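Local coordinates for protein 1-pyrroline-5-carboxylate dehydrogenase (Thermus thermophilus, PDB 1UZB) that probably catalyses the NAD+-dependent oxidation of the aldehyde form of 1-pyrroline-5-carboxylate to glutamate, a step of proline breakdown, at residues Met193-Val204 / Ile253-Ser261; Phe431-Asn439 / His456-Phe464. All coordinates share one frame; numbering follows the deposited sequence.

Contact 1 (Met193-Val204 / Ile253-Ser261); sequences MIVGPVAVGNTV and IRFINFTGS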
loop_
_atom_site.group_PDB
_atom_site.type_symbol
_atom_site.label_atom_id
_atom_site.label_comp_id
_atom_site.label_asym_id
_atom_site.label_seq_id
_atom_site.Cartn_x
_atom_site.Cartn_y
_atom_site.Cartn_z
ATOM N N MET A 193 10.929 11.508 27.904
ATOM C CA MET A 193 11.587 12.744 27.495
ATOM C C MET A 193 13.043 12.549 27.095
ATOM O O MET A 193 13.595 13.338 26.324
ATOM C CB MET A 193 11.515 13.773 28.621
ATOM C CG MET A 193 10.112 14.205 28.984
ATOM S SD MET A 193 10.146 15.416 30.313
ATOM C CE MET A 193 10.487 16.828 29.348
ATOM N N ILE A 194 13.660 11.497 27.626
ATOM C CA ILE A 194 15.054 11.176 27.337
ATOM C C ILE A 194 15.204 10.260 26.124
ATOM O O ILE A 194 15.932 10.578 25.181
ATOM C CB ILE A 194 15.724 10.458 28.537
ATOM C CG1 ILE A 194 15.809 11.400 29.740
ATOM C CG2 ILE A 194 17.108 9.952 28.144
ATOM C CD1 ILE A 194 16.289 10.719 31.003
ATOM N N VAL A 195 14.503 9.127 26.139
ATOM C CA VAL A 195 14.646 8.160 25.058
ATOM C C VAL A 195 14.085 8.578 23.708
ATOM O O VAL A 195 14.531 8.071 22.683
ATOM C CB VAL A 195 14.076 6.762 25.459
ATOM C CG1 VAL A 195 14.763 6.268 26.728
ATOM C CG2 VAL A 195 12.573 6.824 25.655
ATOM N N GLY A 196 13.123 9.494 23.693
ATOM C CA GLY A 196 12.581 9.949 22.422
ATOM C C GLY A 196 13.687 10.620 21.621
ATOM O O GLY A 196 14.007 10.198 20.506
ATOM N N PRO A 197 14.300 11.681 22.169
ATOM C CA PRO A 197 15.381 12.373 21.455
ATOM C C PRO A 197 16.569 11.455 21.152
ATOM O O PRO A 197 17.137 11.489 20.060
ATOM C CB PRO A 197 15.765 13.493 22.418
ATOM C CG PRO A 197 14.467 13.795 23.114
ATOM C CD PRO A 197 13.899 12.425 23.377
ATOM N N VAL A 198 16.935 10.632 22.126
ATOM C CA VAL A 198 18.062 9.717 21.980
ATOM C C VAL A 198 17.842 8.660 20.899
ATOM O O VAL A 198 18.771 8.300 20.180
ATOM C CB VAL A 198 18.366 9.021 23.333
ATOM C CG1 VAL A 198 19.307 7.838 23.137
ATOM C CG2 VAL A 198 18.982 10.027 24.294
ATOM N N ALA A 199 16.613 8.174 20.777
ATOM C CA ALA A 199 16.298 7.145 19.793
ATOM C C ALA A 199 16.705 7.522 18.374
ATOM O O ALA A 199 17.207 6.682 17.620
ATOM C CB ALA A 199 14.808 6.828 19.833
ATOM N N VAL A 200 16.497 8.782 18.013
ATOM C CA VAL A 200 16.821 9.231 16.670
ATOM C C VAL A 200 18.211 9.836 16.497
ATOM O O VAL A 200 18.506 10.426 15.456
ATOM C CB VAL A 200 15.756 10.224 16.142
ATOM C CG1 VAL A 200 14.413 9.515 16.011
ATOM C CG2 VAL A 200 15.647 11.427 17.068
ATOM N N GLY A 201 19.064 9.709 17.512
ATOM C CA GLY A 201 20.423 10.202 17.362
ATOM C C GLY A 201 20.908 11.380 18.176
ATOM O O GLY A 201 22.052 11.796 18.015
ATOM N N ASN A 202 20.061 11.940 19.032
ATOM C CA ASN A 202 20.483 13.061 19.865
ATOM C C ASN A 202 21.105 12.507 21.141
ATOM O O ASN A 202 21.017 11.306 21.419
ATOM C CB ASN A 202 19.279 13.925 20.246
ATOM C CG ASN A 202 18.612 14.562 19.050
ATOM O OD1 ASN A 202 19.097 15.555 18.508
ATOM N ND2 ASN A 202 17.491 13.990 18.625
ATOM N N THR A 203 21.749 13.380 21.910
ATOM C CA THR A 203 22.318 12.982 23.191
ATOM C C THR A 203 21.660 13.895 24.221
ATOM O O THR A 203 21.250 15.018 23.901
ATOM C CB THR A 203 23.853 13.088 23.218
ATOM O OG1 THR A 203 24.255 14.432 22.941
ATOM C CG2 THR A 203 24.455 12.139 22.186
ATOM N N VAL A 204 21.549 13.410 25.453
ATOM C CA VAL A 204 20.841 14.145 26.486
ATOM C C VAL A 204 21.496 14.264 27.856
ATOM O O VAL A 204 22.201 13.360 28.313
ATOM C CB VAL A 204 19.438 13.489 26.685
ATOM C CG1 VAL A 204 18.746 14.026 27.929
ATOM C CG2 VAL A 204 18.583 13.722 25.455
ATOM N N ILE A 253 23.752 24.410 24.111
ATOM C CA ILE A 253 22.639 23.488 24.323
ATOM C C ILE A 253 21.758 23.654 23.084
ATOM O O ILE A 253 21.334 24.764 22.751
ATOM C CB ILE A 253 21.869 23.818 25.626
ATOM C CG1 ILE A 253 22.514 23.069 26.794
ATOM C CG2 ILE A 253 20.396 23.443 25.499
ATOM C CD1 ILE A 253 22.323 21.552 26.747
ATOM N N ARG A 254 21.501 22.549 22.388
ATOM C CA ARG A 254 20.723 22.587 21.150
ATOM C C ARG A 254 19.210 22.608 21.317
ATOM O O ARG A 254 18.501 23.247 20.537
ATOM C CB ARG A 254 21.116 21.403 20.258
ATOM C CG ARG A 254 20.503 21.437 18.861
ATOM C CD ARG A 254 21.070 22.589 18.053
ATOM N NE ARG A 254 20.413 22.813 16.766
ATOM C CZ ARG A 254 19.259 23.453 16.615
ATOM N NH1 ARG A 254 18.753 23.623 15.401
ATOM N NH2 ARG A 254 18.604 23.923 17.671
ATOM N N PHE A 255 18.711 21.893 22.315
ATOM C CA PHE A 255 17.279 21.849 22.560
ATOM C C PHE A 255 16.994 21.638 24.027
ATOM O O PHE A 255 17.857 21.191 24.782
ATOM C CB PHE A 255 16.611 20.731 21.743
ATOM C CG PHE A 255 17.112 19.343 22.063
ATOM C CD1 PHE A 255 18.170 18.792 21.351
ATOM C CD2 PHE A 255 16.527 18.587 23.080
ATOM C CE1 PHE A 255 18.639 17.510 21.640
ATOM C CE2 PHE A 255 16.990 17.304 23.377
ATOM C CZ PHE A 255 18.048 16.765 22.654
ATOM N N ILE A 256 15.766 21.952 24.417
ATOM C CA ILE A 256 15.331 21.808 25.795
ATOM C C ILE A 256 13.988 21.097 25.785
ATOM O O ILE A 256 13.074 21.508 25.076
ATOM C CB ILE A 256 15.147 23.187 26.460
ATOM C CG1 ILE A 256 16.459 23.969 26.408
ATOM C CG2 ILE A 256 14.690 23.024 27.900
ATOM C CD1 ILE A 256 16.263 25.475 26.398
ATOM N N ASN A 257 13.885 20.014 26.548
ATOM C CA ASN A 257 12.642 19.264 26.647
ATOM C C ASN A 257 12.233 19.415 28.112
ATOM O O ASN A 257 12.929 18.941 29.012
ATOM C CB ASN A 257 12.881 17.798 26.274
ATOM C CG ASN A 257 11.603 17.074 25.889
ATOM O OD1 ASN A 257 10.543 17.685 25.739
ATOM N ND2 ASN A 257 11.701 15.761 25.721
ATOM N N PHE A 258 11.116 20.095 28.343
ATOM C CA PHE A 258 10.650 20.368 29.694
ATOM C C PHE A 258 9.202 20.008 29.967
ATOM O O PHE A 258 8.328 20.199 29.122
ATOM C CB PHE A 258 10.836 21.860 29.994
ATOM C CG PHE A 258 10.148 22.326 31.249
ATOM C CD1 PHE A 258 10.757 22.177 32.487
ATOM C CD2 PHE A 258 8.891 22.926 31.185
ATOM C CE1 PHE A 258 10.129 22.620 33.649
ATOM C CE2 PHE A 258 8.249 23.374 32.343
ATOM C CZ PHE A 258 8.871 23.221 33.575
ATOM N N THR A 259 8.967 19.492 31.169
ATOM C CA THR A 259 7.627 19.164 31.633
ATOM C C THR A 259 7.610 19.612 33.089
ATOM O O THR A 259 8.431 19.170 33.891
ATOM C CB THR A 259 7.320 17.654 31.546
ATOM O OG1 THR A 259 7.381 17.231 30.177
ATOM C CG2 THR A 259 5.920 17.371 32.083
ATOM N N GLY A 260 6.692 20.517 33.410
ATOM C CA GLY A 260 6.587 21.033 34.764
ATOM C C GLY A 260 5.597 22.181 34.848
ATOM O O GLY A 260 4.660 22.264 34.051
ATOM N N SER A 261 5.815 23.083 35.802
ATOM C CA SER A 261 4.916 24.213 36.007
ATOM C C SER A 261 4.974 25.268 34.908
ATOM O O SER A 261 5.989 25.437 34.227
ATOM C CB SER A 261 5.215 24.891 37.345
ATOM O OG SER A 261 6.444 25.591 37.282
#
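The helix of a beta-alpha-beta crossover lies over strand 255-259, and Met193, Pro197 and Asn202 meet Phe255, Asn257 and Thr259 there. Helix and strand run nearly antiparallel, at 153°. The alternation of the strand sends Phe255, Asn257 and Thr259 toward the helix, while Phe258 turns to the other side, against helix 262-272.

The polar centre is the amide of Asn257. Its ND2 donates to Met193 O at 3.1 Å, lying in the plane of that carbonyl, where a lone pair points. This oxygen would normally serve the nitrogen four residues on, but that belongs to Pro197, which has no N-H to give. A side-chain donor therefore takes over where the proline kinks the helix. Tyr502 OH is a second partner of ND2.

Met193 reaches farther along the strand. Its chain bends at the sulfur (chi3 82°), which folds CE against Asn257 O, 3.2 Å away, and leaves SD beside Thr259 OG1 at 3.3 Å. A long, flexible thioether suits this closely packed corner.

The crossover joins strand 165-180 to strand 203-207 in the Rossmann-like sheet that aldehyde dehydrogenases use for the dinucleotide. Its turn is a Schellman motif with Gly201, at positive phi, as the C-prime residue. Asn202 N and ND2 reach Pro197 O from the same face of that carbonyl's plane, the side chain at 2.9 Å, while Asn202 OD1 accepts from Gly175 N.

Held this way, Asn202 sets its amide steeply, 73°, to the ring of Phe255, with OD1 3.7 Å from CE1. The outer end of the phenyl fills the angle between helix and sheet: Pro197 CB is 4.0 Å from Phe255 CZ, and Val204 CG2 meets the ring edge near its plane.

Contact 2 (Phe431-Asn439 / His456-Phe464); sequences FAEALEVAN and HLEWARREF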
loop_
_atom_site.group_PDB
_atom_site.type_symbol
_atom_site.label_atom_id
_atom_site.label_comp_id
_atom_site.label_asym_id
_atom_site.label_seq_id
_atom_site.Cartn_x
_atom_site.Cartn_y
_atom_site.Cartn_z
ATOM N N PHE A 431 -25.555 22.897 28.332
ATOM C CA PHE A 431 -24.327 22.400 27.732
ATOM C C PHE A 431 -23.498 23.489 27.057
ATOM O O PHE A 431 -22.272 23.476 27.136
ATOM C CB PHE A 431 -24.639 21.293 26.726
ATOM C CG PHE A 431 -23.459 20.426 26.406
ATOM C CD1 PHE A 431 -22.992 19.504 27.336
ATOM C CD2 PHE A 431 -22.795 20.552 25.192
ATOM C CE1 PHE A 431 -21.877 18.719 27.060
ATOM C CE2 PHE A 431 -21.680 19.771 24.905
ATOM C CZ PHE A 431 -21.220 18.853 25.842
ATOM N N ALA A 432 -24.159 24.431 26.388
ATOM C CA ALA A 432 -23.439 25.511 25.723
ATOM C C ALA A 432 -22.652 26.301 26.764
ATOM O O ALA A 432 -21.484 26.632 26.557
ATOM C CB ALA A 432 -24.413 26.429 24.991
ATOM N N GLU A 433 -23.296 26.598 27.887
ATOM C CA GLU A 433 -22.633 27.339 28.950
ATOM C C GLU A 433 -21.507 26.487 29.535
ATOM O O GLU A 433 -20.461 27.008 29.917
ATOM C CB GLU A 433 -23.639 27.717 30.039
ATOM C CG GLU A 433 -23.075 28.613 31.121
ATOM C CD GLU A 433 -24.151 29.140 32.047
ATOM O OE1 GLU A 433 -25.029 29.890 31.570
ATOM O OE2 GLU A 433 -24.122 28.804 33.246
ATOM N N ALA A 434 -21.721 25.175 29.599
ATOM C CA ALA A 434 -20.698 24.274 30.125
ATOM C C ALA A 434 -19.429 24.359 29.276
ATOM O O ALA A 434 -18.325 24.438 29.807
ATOM C CB ALA A 434 -21.217 22.841 30.153
ATOM N N LEU A 435 -19.590 24.346 27.955
ATOM C CA LEU A 435 -18.440 24.435 27.062
ATOM C C LEU A 435 -17.749 25.788 27.196
ATOM O O LEU A 435 -16.520 25.871 27.158
ATOM C CB LEU A 435 -18.871 24.210 25.609
ATOM C CG LEU A 435 -19.223 22.768 25.233
ATOM C CD1 LEU A 435 -19.832 22.742 23.839
ATOM C CD2 LEU A 435 -17.975 21.896 25.295
ATOM N N GLU A 436 -18.537 26.848 27.352
ATOM C CA GLU A 436 -17.973 28.184 27.508
ATOM C C GLU A 436 -17.088 28.237 28.749
ATOM O O GLU A 436 -15.956 28.726 28.696
ATOM C CB GLU A 436 -19.093 29.223 27.619
ATOM C CG GLU A 436 -19.814 29.498 26.310
ATOM C CD GLU A 436 -21.009 30.418 26.479
ATOM O OE1 GLU A 436 -21.596 30.818 25.451
ATOM O OE2 GLU A 436 -21.364 30.734 27.635
ATOM N N VAL A 437 -17.605 27.727 29.863
ATOM C CA VAL A 437 -16.855 27.711 31.113
ATOM C C VAL A 437 -15.636 26.796 30.989
ATOM O O VAL A 437 -14.552 27.124 31.468
ATOM C CB VAL A 437 -17.749 27.242 32.286
ATOM C CG1 VAL A 437 -16.913 27.003 33.535
ATOM C CG2 VAL A 437 -18.814 28.290 32.569
ATOM N N ALA A 438 -15.814 25.658 30.327
ATOM C CA ALA A 438 -14.719 24.714 30.151
ATOM C C ALA A 438 -13.551 25.360 29.410
ATOM O O ALA A 438 -12.393 25.195 29.797
ATOM C CB ALA A 438 -15.206 23.487 29.395
ATOM N N ASN A 439 -13.859 26.107 28.353
ATOM C CA ASN A 439 -12.828 26.757 27.553
ATOM C C ASN A 439 -12.233 28.018 28.155
ATOM O O ASN A 439 -11.129 28.420 27.784
ATOM C CB ASN A 439 -13.367 27.099 26.161
ATOM C CG ASN A 439 -13.546 25.878 25.291
ATOM O OD1 ASN A 439 -12.703 24.981 25.289
ATOM N ND2 ASN A 439 -14.634 25.840 24.536
ATOM N N HIS A 456 -24.177 16.348 21.789
ATOM C CA HIS A 456 -23.328 17.037 22.755
ATOM C C HIS A 456 -21.893 16.539 22.664
ATOM O O HIS A 456 -20.954 17.333 22.692
ATOM C CB HIS A 456 -23.869 16.847 24.172
ATOM C CG HIS A 456 -25.094 17.656 24.456
ATOM N ND1 HIS A 456 -25.718 17.657 25.684
ATOM C CD2 HIS A 456 -25.799 18.506 23.673
ATOM C CE1 HIS A 456 -26.756 18.474 25.645
ATOM N NE2 HIS A 456 -26.827 19.002 24.436
ATOM N N LEU A 457 -21.725 15.224 22.541
ATOM C CA LEU A 457 -20.392 14.651 22.434
ATOM C C LEU A 457 -19.688 15.144 21.176
ATOM O O LEU A 457 -18.541 15.581 21.238
ATOM C CB LEU A 457 -20.461 13.120 22.423
ATOM C CG LEU A 457 -21.005 12.434 23.683
ATOM C CD1 LEU A 457 -20.925 10.928 23.498
ATOM C CD2 LEU A 457 -20.202 12.854 24.914
ATOM N N GLU A 458 -20.371 15.096 20.037
ATOM C CA GLU A 458 -19.745 15.531 18.797
ATOM C C GLU A 458 -19.489 17.036 18.798
ATOM O O GLU A 458 -18.545 17.514 18.174
ATOM C CB GLU A 458 -20.591 15.095 17.597
ATOM C CG GLU A 458 -20.768 13.573 17.512
ATOM C CD GLU A 458 -19.452 12.803 17.440
ATOM O OE1 GLU A 458 -19.487 11.556 17.541
ATOM O OE2 GLU A 458 -18.386 13.433 17.278
ATOM N N TRP A 459 -20.330 17.779 19.510
ATOM C CA TRP A 459 -20.165 19.224 19.635
ATOM C C TRP A 459 -18.854 19.458 20.405
ATOM O O TRP A 459 -18.019 20.270 20.012
ATOM C CB TRP A 459 -21.365 19.788 20.403
ATOM C CG TRP A 459 -21.410 21.272 20.587
ATOM C CD1 TRP A 459 -20.518 22.193 20.129
ATOM C CD2 TRP A 459 -22.418 22.003 21.294
ATOM N NE1 TRP A 459 -20.907 23.459 20.506
ATOM C CE2 TRP A 459 -22.071 23.370 21.223
ATOM C CE3 TRP A 459 -23.583 21.636 21.981
ATOM C CZ2 TRP A 459 -22.848 24.374 21.814
ATOM C CZ3 TRP A 459 -24.358 22.633 22.569
ATOM C CH2 TRP A 459 -23.984 23.986 22.480
ATOM N N ALA A 460 -18.679 18.727 21.499
ATOM C CA ALA A 460 -17.467 18.839 22.304
ATOM C C ALA A 460 -16.225 18.411 21.515
ATOM O O ALA A 460 -15.150 18.978 21.692
ATOM C CB ALA A 460 -17.602 17.991 23.553
ATOM N N ARG A 461 -16.370 17.405 20.656
ATOM C CA ARG A 461 -15.248 16.935 19.850
ATOM C C ARG A 461 -14.710 18.084 19.007
ATOM O O ARG A 461 -13.508 18.179 18.764
ATOM C CB ARG A 461 -15.694 15.783 18.940
ATOM C CG ARG A 461 -14.594 15.216 18.037
ATOM C CD ARG A 461 -15.124 14.062 17.186
ATOM N NE ARG A 461 -15.640 12.990 18.033
ATOM C CZ ARG A 461 -14.915 11.971 18.483
ATOM N NH1 ARG A 461 -13.633 11.858 18.154
ATOM N NH2 ARG A 461 -15.462 11.087 19.304
ATOM N N ARG A 462 -15.612 18.960 18.575
ATOM C CA ARG A 462 -15.238 20.094 17.743
ATOM C C ARG A 462 -14.921 21.380 18.505
ATOM O O ARG A 462 -14.098 22.175 18.048
ATOM C CB ARG A 462 -16.357 20.407 16.740
ATOM C CG ARG A 462 -16.813 19.237 15.879
ATOM C CD ARG A 462 -17.753 19.706 14.772
ATOM N NE ARG A 462 -18.935 20.396 15.290
ATOM C CZ ARG A 462 -19.971 19.790 15.862
ATOM N NH1 ARG A 462 -19.983 18.471 15.995
ATOM N NH2 ARG A 462 -20.998 20.505 16.303
ATOM N N GLU A 463 -15.546 21.575 19.666
ATOM C CA GLU A 463 -15.368 22.825 20.406
ATOM C C GLU A 463 -14.794 22.843 21.822
ATOM O O GLU A 463 -14.507 23.922 22.337
ATOM C CB GLU A 463 -16.697 23.585 20.404
ATOM C CG GLU A 463 -17.187 23.970 19.013
ATOM C CD GLU A 463 -16.251 24.936 18.311
ATOM O OE1 GLU A 463 -16.009 26.029 18.864
ATOM O OE2 GLU A 463 -15.760 24.607 17.208
ATOM N N PHE A 464 -14.650 21.691 22.472
ATOM C CA PHE A 464 -14.063 21.653 23.818
ATOM C C PHE A 464 -12.565 21.704 23.494
ATOM O O PHE A 464 -11.961 20.687 23.136
ATOM C CB PHE A 464 -14.436 20.338 24.506
ATOM C CG PHE A 464 -14.178 20.315 25.996
ATOM C CD1 PHE A 464 -13.126 21.034 26.567
ATOM C CD2 PHE A 464 -14.951 19.497 26.821
ATOM C CE1 PHE A 464 -12.848 20.925 27.936
ATOM C CE2 PHE A 464 -14.677 19.387 28.187
ATOM C CZ PHE A 464 -13.625 20.100 28.741
#
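The rings of Phe431 and His456 lie almost flat on one another, in an offset stack with planes 7° apart and centroids 4.2 Å apart. Phe431 carries CG opposite its backbone N and His456 carries CG opposite its carbonyl carbon, so the side chains overlap lengthwise, head to tail, with His456 CB over the centre of the phenyl and Phe431 CB over the imidazole. His456 ND1 is hydrogen-bonded to Asp298 OD2, which would hold the imidazole's rotation.

Trp459 completes an aromatic cluster. Its six-membered ring stands oblique to Phe431, at 54°, with CE3 3.5 Å from Phe431 CD2. One face of the indole receives Leu435 CD1, a CH-pi contact 3.5 Å from the five-membered ring's centroid, while the small side chain of Ala432 lets Trp459 CH2 approach Ala432 CB.

Both helices cover the same face of the seven-stranded sheet, in parallel crossovers that share strand 446-450, and they run alongside each other at 27°. Deeper down, Leu435 CD2 touches Phe464 CB, and Ala438 CB sits 3.8 Å from CE1 over a face of the Phe464 ring. At the C-terminal ends, Asn439 suits its place by having both a donor and an acceptor: ND2 gives a bond to Glu463 O at 2.9 Å, and OD1 accepts from His465 N.

How the contacts relate
Contact 1 closes before contact 2 opens along the chain, and their centres stand 35 Å apart, with nearest atoms about 18 Å apart. They belong to different sheets: 193-204 and 253-261 to the Rossmann-like parallel sheet, 431-439 and 456-464 to the seven-stranded one, which in this family corresponds to the catalytic domain. Contact 1 is buried within its own subunit, whereas contact 2 lies at subunit boundaries. There Arg461 forms a salt bridge with Glu168 of a second subunit. Glu168 and Lys510 of that subunit lie on antiparallel strands 165-180 and 507-515, consistent with the family's oligomerisation arm; the far part of strand 165-180 runs on into the sheet of contact 1.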